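PDB 6NV6: glutathione S-transferase from Xanthomonas axonopodis pv. citri, which binds glutathione and, as a theta class transferase, probably catalyses its conjugation to electrophilic substrates. Local coordinates for residues 103-108 with 138-143; 96-101 with 162-167; 4-9 with 56-61; 18-23 with 195-200; 111-116 with 173-178. All blocks are in the same frame, centred on the assembly; numbering follows the deposited sequence.

Contact 1. Residues 103-108 with 138-143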
# COMPACT_ATOMS: atom_id res chain seq x y z
N SER A 103 6.84 9.45 -1.02
CA SER A 103 7.32 10.81 -1.23
C SER A 103 6.25 11.71 -1.83
O SER A 103 6.27 12.93 -1.59
CB SER A 103 8.56 10.79 -2.11
OG SER A 103 8.22 10.79 -3.49
N THR A 104 5.31 11.16 -2.61
CA THR A 104 4.48 12.01 -3.44
C THR A 104 2.98 11.77 -3.25
O THR A 104 2.19 12.71 -3.29
CB THR A 104 4.86 11.82 -4.92
OG1 THR A 104 6.24 12.14 -5.10
CG2 THR A 104 4.02 12.70 -5.83
N PHE A 105 2.57 10.52 -3.04
CA PHE A 105 1.14 10.24 -3.03
C PHE A 105 0.53 10.22 -1.64
O PHE A 105 -0.58 10.74 -1.45
CB PHE A 105 0.87 8.91 -3.72
CG PHE A 105 -0.58 8.51 -3.69
CD1 PHE A 105 -1.50 9.16 -4.49
CD2 PHE A 105 -1.02 7.50 -2.84
CE1 PHE A 105 -2.84 8.80 -4.45
CE2 PHE A 105 -2.37 7.13 -2.80
CZ PHE A 105 -3.28 7.79 -3.61
N ALA A 106 1.23 9.65 -0.66
CA ALA A 106 0.60 9.33 0.62
C ALA A 106 0.11 10.58 1.35
O ALA A 106 -0.98 10.58 1.94
CB ALA A 106 1.57 8.54 1.49
N GLY A 107 0.89 11.67 1.30
CA GLY A 107 0.53 12.85 2.07
C GLY A 107 -0.79 13.46 1.61
O GLY A 107 -1.70 13.66 2.42
N VAL A 108 -0.91 13.74 0.31
CA VAL A 108 -2.16 14.32 -0.19
C VAL A 108 -3.30 13.33 -0.04
O VAL A 108 -4.43 13.71 0.30
CB VAL A 108 -1.99 14.80 -1.65
CG1 VAL A 108 -1.78 13.64 -2.60
CG2 VAL A 108 -3.21 15.62 -2.09
N GLU A 138 -4.63 13.23 -10.29
CA GLU A 138 -3.64 13.45 -11.35
C GLU A 138 -2.30 12.84 -11.00
O GLU A 138 -1.54 12.48 -11.90
CB GLU A 138 -3.48 14.94 -11.66
CG GLU A 138 -4.67 15.57 -12.45
CD GLU A 138 -5.33 14.62 -13.49
OE1 GLU A 138 -4.69 14.32 -14.52
OE2 GLU A 138 -6.50 14.20 -13.28
N LEU A 139 -2.00 12.69 -9.72
CA LEU A 139 -0.86 11.87 -9.33
C LEU A 139 -1.07 10.43 -9.75
O LEU A 139 -0.20 9.82 -10.39
CB LEU A 139 -0.62 11.97 -7.82
CG LEU A 139 -0.02 13.29 -7.34
CD1 LEU A 139 0.05 13.37 -5.81
CD2 LEU A 139 1.35 13.51 -7.97
N LEU A 140 -2.23 9.86 -9.41
CA LEU A 140 -2.52 8.48 -9.80
C LEU A 140 -2.46 8.29 -11.31
O LEU A 140 -2.10 7.20 -11.79
CB LEU A 140 -3.88 8.07 -9.26
CG LEU A 140 -3.79 7.75 -7.77
CD1 LEU A 140 -5.15 7.31 -7.22
CD2 LEU A 140 -2.70 6.70 -7.53
N ALA A 141 -2.80 9.34 -12.08
CA ALA A 141 -2.68 9.26 -13.53
C ALA A 141 -1.28 8.87 -13.98
O ALA A 141 -1.10 8.22 -15.01
CB ALA A 141 -3.08 10.60 -14.15
N ARG A 142 -0.26 9.24 -13.19
CA ARG A 142 1.10 8.84 -13.52
C ARG A 142 1.28 7.33 -13.35
O ARG A 142 1.87 6.67 -14.21
CB ARG A 142 2.10 9.61 -12.65
CG ARG A 142 2.28 11.08 -13.03
CD ARG A 142 2.96 11.85 -11.90
NE ARG A 142 2.71 13.29 -11.96
CZ ARG A 142 3.14 14.16 -11.04
NH1 ARG A 142 3.85 13.75 -10.00
NH2 ARG A 142 2.87 15.45 -11.17
N ALA A 143 0.78 6.77 -12.25
CA ALA A 143 0.83 5.33 -12.08
C ALA A 143 -0.01 4.63 -13.15
O ALA A 143 0.38 3.58 -13.68
CB ALA A 143 0.37 4.97 -10.68
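Leu140 and Leu139 meet the Phe105 ring differently: Leu139 CB lies at its edge near the ring plane, 4.4 Å from Phe105 CD1, while Leu140 CD2 makes an off-centre CH-pi contact, 4.2 Å from the centroid and 30° off the normal. Leu140 CG comes within 3.6 Å of Phe105 CE1. The CB of Phe105 does not itself aim at helix 126-146; it is the ring beyond CG that comes to Leu140. The other flat group, the Arg142 guanidinium, has Leu139 CD2 offset over one face, and Thr104 CG2 approaches it obliquely. Leu139 has the largest share of the interface. Its CD2 touches Thr104 CG2 at 3.5 Å, and its CD1 meets Val108 CG1 tip to tip at 3.7 Å, also lying near the Thr104 carbonyl. The two helix segments run roughly antiparallel, at 143°, and Trp100, on the same helix as Phe105, also touches Leu139. Aliphatic and aromatic groups thus join helices 88-118 and 126-146 of the all-helical domain by dispersion and shape, with Arg142 at the exposed border.

Contact 2. Residues 96-101 with 162-167; sequences RWMDWT and DIPLGS
Pro164 and Leu165, near the beginning of helix 163-174, meet Met98, Trp100 and Thr101 of helix 88-118. Asp162 comes just before them and turns its carboxylate elsewhere: OD1 bonds to Ser154 OG, and OD2 to Leu153 N and Trp188 NE1. Ile163 touches Trp20 and Val72, while its carbonyl O takes both the backbone N and OG of Ser167, from opposite faces of the carbonyl plane. Pro164 presents its ring to Met98. Pro164 CG lies 3.8 Å from Met98 CG; the bend of the methionine chain at chi3 (79°) brings the CE methyl to the same proline atom, with Met98 CE 3.7 Å from Pro164 CG. Pro164 CB also rests against Thr101 CG2, at 4.1 Å. Next, Leu165 packs CB against Thr101 OG1 at 3.3 Å, a contact without a hydrogen bond. The threonine hydroxyl instead donates to Trp97 O, 2.7 Å from Thr101 OG1, so the buried OG1 is satisfied within its own helix; Thr101 N reaches the same carbonyl from the opposite face of its plane. Leu165 CD1 reaches the edge of the Trp100 ring, 4.1 Å from Trp100 CZ3, and Trp97 CZ3 lies over one face of that ring. The segment axes pass 8.4 Å apart at 44°, a close packing of two helices in the core of the all-helical C-terminal domain of the glutathione transferase fold.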
# COMPACT_ATOMS: atom_id res chain seq x y z
N ARG A 96 11.09 2.38 -7.43
CA ARG A 96 10.73 3.78 -7.60
C ARG A 96 9.28 4.05 -7.19
O ARG A 96 8.96 5.18 -6.78
CB ARG A 96 10.95 4.20 -9.04
CG ARG A 96 9.92 3.58 -9.96
CD ARG A 96 10.00 4.13 -11.33
NE ARG A 96 11.13 3.57 -12.03
CZ ARG A 96 11.03 2.87 -13.14
NH1 ARG A 96 9.83 2.64 -13.67
NH2 ARG A 96 12.12 2.39 -13.72
N TRP A 97 8.40 3.06 -7.32
CA TRP A 97 7.02 3.28 -6.95
C TRP A 97 6.84 3.13 -5.45
O TRP A 97 5.92 3.72 -4.87
CB TRP A 97 6.10 2.33 -7.71
CG TRP A 97 6.02 2.72 -9.15
CD1 TRP A 97 6.62 2.11 -10.20
CD2 TRP A 97 5.34 3.87 -9.68
NE1 TRP A 97 6.35 2.79 -11.36
CE2 TRP A 97 5.57 3.87 -11.07
CE3 TRP A 97 4.57 4.89 -9.11
CZ2 TRP A 97 5.04 4.85 -11.90
CZ3 TRP A 97 4.05 5.86 -9.94
CH2 TRP A 97 4.28 5.84 -11.32
N MET A 98 7.74 2.39 -4.81
CA MET A 98 7.75 2.36 -3.35
C MET A 98 8.09 3.74 -2.79
O MET A 98 7.38 4.27 -1.93
CB MET A 98 8.73 1.30 -2.85
CG MET A 98 8.45 -0.09 -3.39
SD MET A 98 9.55 -1.33 -2.68
CE MET A 98 8.76 -1.55 -1.07
N ASP A 99 9.18 4.34 -3.28
CA ASP A 99 9.55 5.68 -2.84
C ASP A 99 8.50 6.71 -3.24
O ASP A 99 8.18 7.61 -2.46
CB ASP A 99 10.90 6.07 -3.43
CG ASP A 99 12.06 5.57 -2.60
OD1 ASP A 99 11.86 5.25 -1.41
OD2 ASP A 99 13.17 5.51 -3.16
N TRP A 100 7.97 6.61 -4.46
CA TRP A 100 6.99 7.58 -4.94
C TRP A 100 5.70 7.53 -4.12
O TRP A 100 5.07 8.57 -3.88
CB TRP A 100 6.74 7.33 -6.42
CG TRP A 100 5.72 8.22 -7.07
CD1 TRP A 100 5.97 9.36 -7.77
CD2 TRP A 100 4.31 8.01 -7.14
NE1 TRP A 100 4.80 9.89 -8.25
CE2 TRP A 100 3.76 9.08 -7.88
CE3 TRP A 100 3.44 7.03 -6.64
CZ2 TRP A 100 2.40 9.20 -8.12
CZ3 TRP A 100 2.08 7.15 -6.88
CH2 TRP A 100 1.58 8.22 -7.61
N THR A 101 5.29 6.34 -3.69
CA THR A 101 4.09 6.24 -2.86
C THR A 101 4.26 7.06 -1.59
O THR A 101 3.35 7.81 -1.19
CB THR A 101 3.80 4.78 -2.53
OG1 THR A 101 3.48 4.07 -3.73
CG2 THR A 101 2.62 4.67 -1.57
N ASP A 162 4.87 -3.35 -6.06
CA ASP A 162 3.44 -3.06 -6.15
C ASP A 162 2.78 -2.88 -4.78
O ASP A 162 1.64 -2.39 -4.71
CB ASP A 162 2.72 -4.18 -6.89
CG ASP A 162 3.09 -4.24 -8.35
OD1 ASP A 162 4.16 -4.82 -8.68
OD2 ASP A 162 2.29 -3.72 -9.16
N ILE A 163 3.46 -3.25 -3.71
CA ILE A 163 2.81 -3.40 -2.41
C ILE A 163 2.49 -2.06 -1.76
O ILE A 163 1.36 -1.89 -1.29
CB ILE A 163 3.66 -4.30 -1.51
CG1 ILE A 163 3.54 -5.75 -1.99
CG2 ILE A 163 3.24 -4.18 -0.05
CD1 ILE A 163 4.44 -6.71 -1.24
N PRO A 164 3.40 -1.08 -1.69
CA PRO A 164 3.03 0.19 -1.02
C PRO A 164 1.86 0.90 -1.67
O PRO A 164 0.87 1.20 -0.97
CB PRO A 164 4.32 1.01 -1.09
CG PRO A 164 5.40 -0.01 -1.18
CD PRO A 164 4.84 -1.12 -2.01
N LEU A 165 1.91 1.18 -2.98
CA LEU A 165 0.76 1.81 -3.63
C LEU A 165 -0.46 0.89 -3.65
O LEU A 165 -1.60 1.37 -3.55
CB LEU A 165 1.11 2.24 -5.05
CG LEU A 165 0.04 3.06 -5.75
CD1 LEU A 165 -0.25 4.36 -5.00
CD2 LEU A 165 0.44 3.36 -7.19
N GLY A 166 -0.25 -0.43 -3.77
CA GLY A 166 -1.36 -1.37 -3.75
C GLY A 166 -2.15 -1.32 -2.46
O GLY A 166 -3.37 -1.53 -2.46
N SER A 167 -1.48 -1.05 -1.34
CA SER A 167 -2.19 -0.97 -0.07
C SER A 167 -2.97 0.33 0.07
O SER A 167 -3.99 0.36 0.77
CB SER A 167 -1.21 -1.14 1.10
OG SER A 167 -0.28 -2.18 0.86

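Contact 3. Residues 4-9 with 56-61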
# COMPACT_ATOMS: atom_id res chain seq x y z
N ILE A 4 7.97 -13.45 14.34
CA ILE A 4 7.64 -12.19 13.68
C ILE A 4 6.40 -11.60 14.35
O ILE A 4 5.36 -12.27 14.42
CB ILE A 4 7.40 -12.39 12.18
CG1 ILE A 4 8.72 -12.61 11.45
CG2 ILE A 4 6.67 -11.18 11.59
CD1 ILE A 4 8.56 -13.19 10.06
N THR A 5 6.50 -10.36 14.80
CA THR A 5 5.35 -9.65 15.34
C THR A 5 5.23 -8.29 14.65
O THR A 5 6.23 -7.60 14.43
CB THR A 5 5.48 -9.47 16.85
OG1 THR A 5 5.70 -10.76 17.45
CG2 THR A 5 4.22 -8.86 17.45
N ILE A 6 3.99 -7.92 14.32
CA ILE A 6 3.69 -6.65 13.65
C ILE A 6 2.65 -5.92 14.49
O ILE A 6 1.48 -6.34 14.53
CB ILE A 6 3.20 -6.87 12.21
CG1 ILE A 6 4.30 -7.53 11.37
CG2 ILE A 6 2.76 -5.56 11.59
CD1 ILE A 6 3.85 -7.96 9.96
N TRP A 7 3.05 -4.84 15.14
CA TRP A 7 2.12 -4.02 15.91
C TRP A 7 1.48 -2.99 15.00
O TRP A 7 2.15 -2.40 14.14
CB TRP A 7 2.85 -3.28 17.04
CG TRP A 7 3.20 -4.12 18.23
CD1 TRP A 7 2.49 -4.24 19.39
CD2 TRP A 7 4.37 -4.91 18.38
NE1 TRP A 7 3.14 -5.08 20.25
CE2 TRP A 7 4.30 -5.51 19.66
CE3 TRP A 7 5.46 -5.19 17.56
CZ2 TRP A 7 5.29 -6.37 20.13
CZ3 TRP A 7 6.45 -6.03 18.04
CH2 TRP A 7 6.36 -6.61 19.31
N GLY A 8 0.20 -2.75 15.20
CA GLY A 8 -0.45 -1.63 14.55
C GLY A 8 -1.88 -1.88 14.11
O GLY A 8 -2.29 -3.01 13.83
N ARG A 9 -2.65 -0.79 14.04
CA ARG A 9 -4.03 -0.85 13.58
C ARG A 9 -4.12 -1.36 12.15
O ARG A 9 -3.38 -0.91 11.26
CB ARG A 9 -4.67 0.54 13.70
N PRO A 56 3.47 0.91 11.47
CA PRO A 56 3.74 -0.46 11.91
C PRO A 56 5.09 -0.56 12.61
O PRO A 56 6.06 0.10 12.23
CB PRO A 56 3.74 -1.27 10.61
CG PRO A 56 4.00 -0.27 9.53
CD PRO A 56 3.38 1.01 10.00
N THR A 57 5.14 -1.39 13.65
CA THR A 57 6.41 -1.83 14.22
C THR A 57 6.58 -3.31 13.90
O THR A 57 5.74 -4.13 14.26
CB THR A 57 6.46 -1.62 15.74
OG1 THR A 57 6.10 -0.27 16.06
CG2 THR A 57 7.86 -1.91 16.25
N LEU A 58 7.67 -3.64 13.20
CA LEU A 58 8.04 -5.02 12.96
C LEU A 58 9.08 -5.45 13.97
O LEU A 58 9.99 -4.68 14.30
CB LEU A 58 8.58 -5.21 11.54
CG LEU A 58 8.79 -6.64 11.00
CD1 LEU A 58 10.17 -7.18 11.30
CD2 LEU A 58 7.77 -7.62 11.53
N GLN A 59 8.94 -6.67 14.48
CA GLN A 59 9.97 -7.32 15.28
C GLN A 59 10.14 -8.74 14.76
O GLN A 59 9.17 -9.49 14.66
CB GLN A 59 9.62 -7.35 16.76
CG GLN A 59 10.66 -8.07 17.61
CD GLN A 59 10.47 -7.87 19.10
OE1 GLN A 59 9.63 -7.07 19.53
NE2 GLN A 59 11.24 -8.61 19.91
N ASP A 60 11.37 -9.09 14.41
CA ASP A 60 11.70 -10.43 13.95
C ASP A 60 13.04 -10.78 14.60
O ASP A 60 14.10 -10.36 14.11
CB ASP A 60 11.78 -10.52 12.43
CG ASP A 60 12.21 -11.90 11.96
OD1 ASP A 60 12.20 -12.85 12.77
OD2 ASP A 60 12.56 -12.04 10.77
N GLY A 61 12.98 -11.54 15.69
CA GLY A 61 14.17 -11.77 16.48
C GLY A 61 14.71 -10.46 17.04
O GLY A 61 13.98 -9.68 17.68
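Ile4 and Ile6 close tightly on Leu58 on one face of the strand pair, while Trp7 and Gln59 meet on the other, partly exposed face. Leu58 CD2 touches both isoleucines, 3.7 Å from Ile4 CG2 and 3.5 Å from Ile6 CG1. Ile4 CG1 lies against the Asp60 carboxylate, whose OD2 is hydrogen-bonded to Tyr74 OH. On the looser face Gln59 OE1 comes to the edge of the Trp7 ring, 3.3 Å from Trp7 CH2, with ring and amide planes 26° apart; Thr5 CG2 covers part of one indole face. Four backbone bonds join the antiparallel strands: Thr5-Gln59 and Trp7-Thr57 are the hydrogen-bonded pairs, Ile4-Asp60 and Ile6-Leu58 the non-hydrogen-bonded ones, and the longest bond is Thr57 N to Trp7 O at 3.2 Å. Strands 4-7 and 57-60 are the central pair of the thioredoxin-like sheet, flanked by strands 29-32 and 63-65. Helices 13-25 and 68-79 pack on the Ile6 and Leu58 face.

Contact 4. Residues 18-23 with 195-200; sequences ALWCAE and RPAYQR
Tyr198 points the edge of its ring at the face of Trp20 in a T-shaped stack, with planes at 74° and centroids 4.7 Å apart. Tyr198 CD1 stands over the six-membered ring, nearly equidistant from its atoms and 3.4 Å from Trp20 CZ2, while Tyr198 CA lies over the five-membered ring in a CH-pi contact. With Trp20 CG anti to the backbone N (chi1 179°), the indole beyond it reaches helix 196-201, although CB does not aim there. Ala197 CB lies at the indole edge, 3.8 Å from Trp20 CD1, and also touches Glu23 CB at 3.7 Å. This is an interface between the thioredoxin-like domain, through helix 13-25, and the short C-terminal helix 196-201. The polar ends have further partners: Trp20 NE1 bonds to Glu24 OE2, and Tyr198 OH to Gly166 O. At the exposed margin Glu23 and Arg200 cross at about a right angle in a salt bridge. Arg200 NE donates to Glu23 OE1 at 2.6 Å, reaching it from above the carboxylate plane, and NH1 adds a weak bond; Glu23 OE2 is hydrogen-bonded to Tyr29 OH.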
# COMPACT_ATOMS: atom_id res chain seq x y z
N ALA A 18 2.51 -4.05 5.49
CA ALA A 18 3.29 -5.06 6.17
C ALA A 18 2.53 -6.37 6.29
O ALA A 18 3.10 -7.45 6.06
CB ALA A 18 3.71 -4.55 7.55
N LEU A 19 1.23 -6.30 6.64
CA LEU A 19 0.42 -7.52 6.75
C LEU A 19 0.34 -8.24 5.42
O LEU A 19 0.52 -9.46 5.35
CB LEU A 19 -0.99 -7.18 7.24
CG LEU A 19 -0.93 -6.48 8.60
CD1 LEU A 19 -2.26 -5.89 9.00
CD2 LEU A 19 -0.38 -7.43 9.65
N TRP A 20 0.13 -7.49 4.35
CA TRP A 20 0.07 -8.09 3.03
C TRP A 20 1.39 -8.78 2.68
O TRP A 20 1.40 -9.90 2.16
CB TRP A 20 -0.28 -7.01 2.01
CG TRP A 20 -0.36 -7.48 0.60
CD1 TRP A 20 -0.45 -8.76 0.16
CD2 TRP A 20 -0.36 -6.65 -0.57
NE1 TRP A 20 -0.49 -8.79 -1.21
CE2 TRP A 20 -0.45 -7.50 -1.68
CE3 TRP A 20 -0.29 -5.27 -0.78
CZ2 TRP A 20 -0.48 -7.01 -3.00
CZ3 TRP A 20 -0.32 -4.78 -2.08
CH2 TRP A 20 -0.41 -5.65 -3.17
N CYS A 21 2.52 -8.12 2.96
CA CYS A 21 3.82 -8.73 2.69
C CYS A 21 4.05 -9.98 3.53
O CYS A 21 4.47 -11.03 3.00
CB CYS A 21 4.92 -7.70 2.94
SG CYS A 21 6.47 -8.23 2.23
N ALA A 22 3.79 -9.89 4.83
CA ALA A 22 3.81 -11.09 5.66
C ALA A 22 3.00 -12.20 5.03
O ALA A 22 3.50 -13.31 4.81
CB ALA A 22 3.28 -10.76 7.05
N GLU A 23 1.74 -11.90 4.68
CA GLU A 23 0.85 -12.91 4.10
C GLU A 23 1.42 -13.48 2.80
O GLU A 23 1.40 -14.70 2.60
CB GLU A 23 -0.53 -12.30 3.88
CG GLU A 23 -1.28 -12.04 5.17
CD GLU A 23 -1.96 -13.28 5.72
OE1 GLU A 23 -2.39 -14.14 4.91
OE2 GLU A 23 -2.06 -13.41 6.97
N ARG A 195 -5.56 -11.93 -5.41
CA ARG A 195 -4.57 -12.55 -4.53
C ARG A 195 -5.14 -12.74 -3.13
O ARG A 195 -5.67 -11.78 -2.55
CB ARG A 195 -3.31 -11.70 -4.46
CG ARG A 195 -2.70 -11.36 -5.80
CD ARG A 195 -1.45 -10.54 -5.62
NE ARG A 195 -0.37 -11.38 -5.12
CZ ARG A 195 0.44 -12.09 -5.89
NH1 ARG A 195 0.30 -12.05 -7.20
NH2 ARG A 195 1.39 -12.83 -5.35
N PRO A 196 -5.06 -13.94 -2.56
CA PRO A 196 -5.54 -14.11 -1.17
C PRO A 196 -4.76 -13.28 -0.17
O PRO A 196 -5.37 -12.69 0.74
CB PRO A 196 -5.36 -15.62 -0.91
CG PRO A 196 -5.33 -16.24 -2.26
CD PRO A 196 -4.71 -15.23 -3.19
N ALA A 197 -3.43 -13.19 -0.32
CA ALA A 197 -2.63 -12.38 0.60
C ALA A 197 -3.10 -10.94 0.60
O ALA A 197 -3.08 -10.28 1.64
CB ALA A 197 -1.15 -12.47 0.24
N TYR A 198 -3.55 -10.45 -0.56
CA TYR A 198 -4.09 -9.10 -0.62
C TYR A 198 -5.46 -9.01 0.05
O TYR A 198 -5.77 -8.02 0.72
CB TYR A 198 -4.17 -8.66 -2.08
CG TYR A 198 -4.60 -7.23 -2.30
CD1 TYR A 198 -3.68 -6.19 -2.19
CD2 TYR A 198 -5.91 -6.93 -2.65
CE1 TYR A 198 -4.06 -4.89 -2.41
CE2 TYR A 198 -6.30 -5.63 -2.86
CZ TYR A 198 -5.37 -4.61 -2.75
OH TYR A 198 -5.77 -3.30 -2.97
N GLN A 199 -6.29 -10.05 -0.12
CA GLN A 199 -7.60 -10.05 0.52
C GLN A 199 -7.48 -10.06 2.04
O GLN A 199 -8.21 -9.36 2.74
CB GLN A 199 -8.40 -11.27 0.06
CG GLN A 199 -8.81 -11.26 -1.39
CD GLN A 199 -9.16 -12.64 -1.88
OE1 GLN A 199 -9.33 -13.56 -1.07
NE2 GLN A 199 -9.27 -12.82 -3.19
N ARG A 200 -6.56 -10.87 2.57
CA ARG A 200 -6.41 -10.96 4.02
C ARG A 200 -5.56 -9.82 4.58
O ARG A 200 -5.80 -9.38 5.71
CB ARG A 200 -5.79 -12.31 4.39
CG ARG A 200 -6.66 -13.50 4.04
CD ARG A 200 -5.99 -14.79 4.47
NE ARG A 200 -4.65 -14.89 3.89
CZ ARG A 200 -4.35 -15.66 2.86
NH1 ARG A 200 -3.14 -15.60 2.30
NH2 ARG A 200 -5.29 -16.44 2.33

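Contact 5. Residues 111-116 with 173-178; sequences DLFWGV and FEMPIE
Met175 sets its sulfur beside the Phe113 ring in a Met-aromatic contact that is strongly oblique: Met175 SD is 4.9 Å from the ring centroid and 71° off the normal. The closest ring atom is Phe113 CD2, 3.6 Å from Met175 SD, and Met175 CG comes equally near it. The Phe113 ring reaches the methionine although its CB does not aim there. A turn of the thioether about chi3 (-40°) places the CE methyl of Met175 3.8 Å from Leu112 CD2. One methionine thus touches two successive side chains of the helix, its thioether lying against the ring and its methyl against the leucine. A turn further on, Val116 fills the other end of the contact. Val116 CG1 meets Pro176 CG and Ile177 CG2, each at 4.1 Å, and the valine and isoleucine side chains cross at about a right angle. Pro176 is the centre of an inverse gamma turn, closed by a weak bond from Ile177 N to Met175 O; Arg179 NH2 also bonds to that oxygen. The chain leaving helix 163-174 at Met175 therefore turns sharply while packed on helix 88-118. Phe109 and Val117 of the latter also touch Met175, and Leu133 of helix 126-146 touches both Leu112 and Ile177.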
# COMPACT_ATOMS: atom_id res chain seq x y z
N ASP A 111 -4.63 13.08 3.39
CA ASP A 111 -5.44 14.27 3.62
C ASP A 111 -6.83 14.11 3.03
O ASP A 111 -7.84 14.36 3.71
CB ASP A 111 -4.74 15.49 3.03
CG ASP A 111 -4.92 16.73 3.87
OD1 ASP A 111 -4.63 16.67 5.08
OD2 ASP A 111 -5.34 17.77 3.30
N LEU A 112 -6.91 13.69 1.76
CA LEU A 112 -8.20 13.38 1.15
C LEU A 112 -8.96 12.39 2.01
O LEU A 112 -10.13 12.60 2.35
CB LEU A 112 -8.01 12.82 -0.26
CG LEU A 112 -9.33 12.39 -0.90
CD1 LEU A 112 -10.21 13.60 -1.20
CD2 LEU A 112 -9.10 11.58 -2.15
N PHE A 113 -8.30 11.31 2.40
CA PHE A 113 -9.00 10.26 3.12
C PHE A 113 -9.49 10.74 4.49
O PHE A 113 -10.53 10.27 4.96
CB PHE A 113 -8.10 9.04 3.28
CG PHE A 113 -8.76 7.90 3.97
CD1 PHE A 113 -8.72 7.78 5.35
CD2 PHE A 113 -9.48 6.96 3.24
CE1 PHE A 113 -9.36 6.74 6.01
CE2 PHE A 113 -10.13 5.89 3.90
CZ PHE A 113 -10.07 5.79 5.28
N TRP A 114 -8.76 11.65 5.13
CA TRP A 114 -9.21 12.10 6.45
C TRP A 114 -10.49 12.92 6.33
O TRP A 114 -11.48 12.65 7.01
CB TRP A 114 -8.10 12.88 7.16
CG TRP A 114 -7.39 12.04 8.21
CD1 TRP A 114 -6.27 11.28 8.02
CD2 TRP A 114 -7.78 11.86 9.58
NE1 TRP A 114 -5.93 10.64 9.20
CE2 TRP A 114 -6.83 10.98 10.17
CE3 TRP A 114 -8.82 12.37 10.38
CZ2 TRP A 114 -6.91 10.60 11.52
CZ3 TRP A 114 -8.89 11.98 11.72
CH2 TRP A 114 -7.94 11.11 12.27
N GLY A 115 -10.48 13.93 5.46
CA GLY A 115 -11.65 14.76 5.24
C GLY A 115 -12.95 14.05 4.90
O GLY A 115 -14.02 14.62 5.06
N VAL A 116 -12.87 12.81 4.42
CA VAL A 116 -14.02 12.14 3.82
C VAL A 116 -14.52 11.00 4.69
O VAL A 116 -15.73 10.80 4.82
CB VAL A 116 -13.66 11.65 2.40
CG1 VAL A 116 -14.81 10.87 1.78
CG2 VAL A 116 -13.27 12.82 1.53
N PHE A 173 -10.15 3.14 -4.15
CA PHE A 173 -11.26 2.64 -4.95
C PHE A 173 -12.51 2.36 -4.13
O PHE A 173 -13.62 2.38 -4.69
CB PHE A 173 -10.83 1.37 -5.70
CG PHE A 173 -10.08 1.64 -6.98
CD1 PHE A 173 -10.71 2.28 -8.04
CD2 PHE A 173 -8.74 1.29 -7.12
CE1 PHE A 173 -10.03 2.54 -9.22
CE2 PHE A 173 -8.06 1.54 -8.29
CZ PHE A 173 -8.70 2.17 -9.34
N GLU A 174 -12.37 2.11 -2.84
CA GLU A 174 -13.53 1.77 -2.02
C GLU A 174 -14.00 2.93 -1.16
O GLU A 174 -15.08 2.83 -0.56
CB GLU A 174 -13.21 0.54 -1.16
CG GLU A 174 -12.62 -0.62 -1.97
CD GLU A 174 -13.54 -1.10 -3.11
OE1 GLU A 174 -14.77 -1.01 -2.95
OE2 GLU A 174 -13.03 -1.58 -4.16
N MET A 175 -13.23 4.01 -1.09
CA MET A 175 -13.66 5.30 -0.57
C MET A 175 -14.92 5.80 -1.24
O MET A 175 -15.10 5.61 -2.45
CB MET A 175 -12.58 6.36 -0.77
CG MET A 175 -11.73 6.64 0.42
SD MET A 175 -10.88 8.21 0.19
CE MET A 175 -10.47 8.10 -1.54
N PRO A 176 -15.80 6.48 -0.50
CA PRO A 176 -16.97 7.10 -1.14
C PRO A 176 -16.62 8.44 -1.77
O PRO A 176 -16.80 9.52 -1.21
CB PRO A 176 -17.95 7.23 0.03
CG PRO A 176 -17.07 7.45 1.22
CD PRO A 176 -15.75 6.75 0.94
N ILE A 177 -16.07 8.39 -2.99
CA ILE A 177 -15.68 9.57 -3.75
C ILE A 177 -15.99 9.33 -5.23
O ILE A 177 -16.24 8.21 -5.66
CB ILE A 177 -14.19 9.91 -3.59
CG1 ILE A 177 -13.34 8.72 -4.03
CG2 ILE A 177 -13.85 10.31 -2.15
CD1 ILE A 177 -11.98 9.11 -4.54
N GLU A 178 -15.96 10.42 -6.00
CA GLU A 178 -16.05 10.33 -7.46
C GLU A 178 -14.63 10.35 -8.00
O GLU A 178 -13.90 11.33 -7.81
CB GLU A 178 -16.88 11.48 -8.05
CG GLU A 178 -17.37 11.19 -9.47
CD GLU A 178 -18.39 12.20 -10.01
OE1 GLU A 178 -18.43 13.35 -9.52
OE2 GLU A 178 -19.17 11.83 -10.92

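Overall arrangement
Contacts 1, 2 and 5 all use helix 88-118, joining it to helix 126-146 in contact 1 and to helix 163-174 or the chain leaving it in contacts 2 and 5. Contacts 1 and 2 have centres about 10 Å apart and touch, with Leu139 O against Trp100 CZ2 and Ala143 CA against Trp97 CH2. Contact 4 links this helical domain to the thioredoxin-like domain: Trp20 CZ3 packs on Ile163 CA of contact 2, and Ile6 CD1 of contact 3 lies on Ala22 CB. Contact 3, centred about 27 Å from the centres of contacts 1 and 5, belongs to the thioredoxin-like domain, which in this family supplies most of the glutathione site.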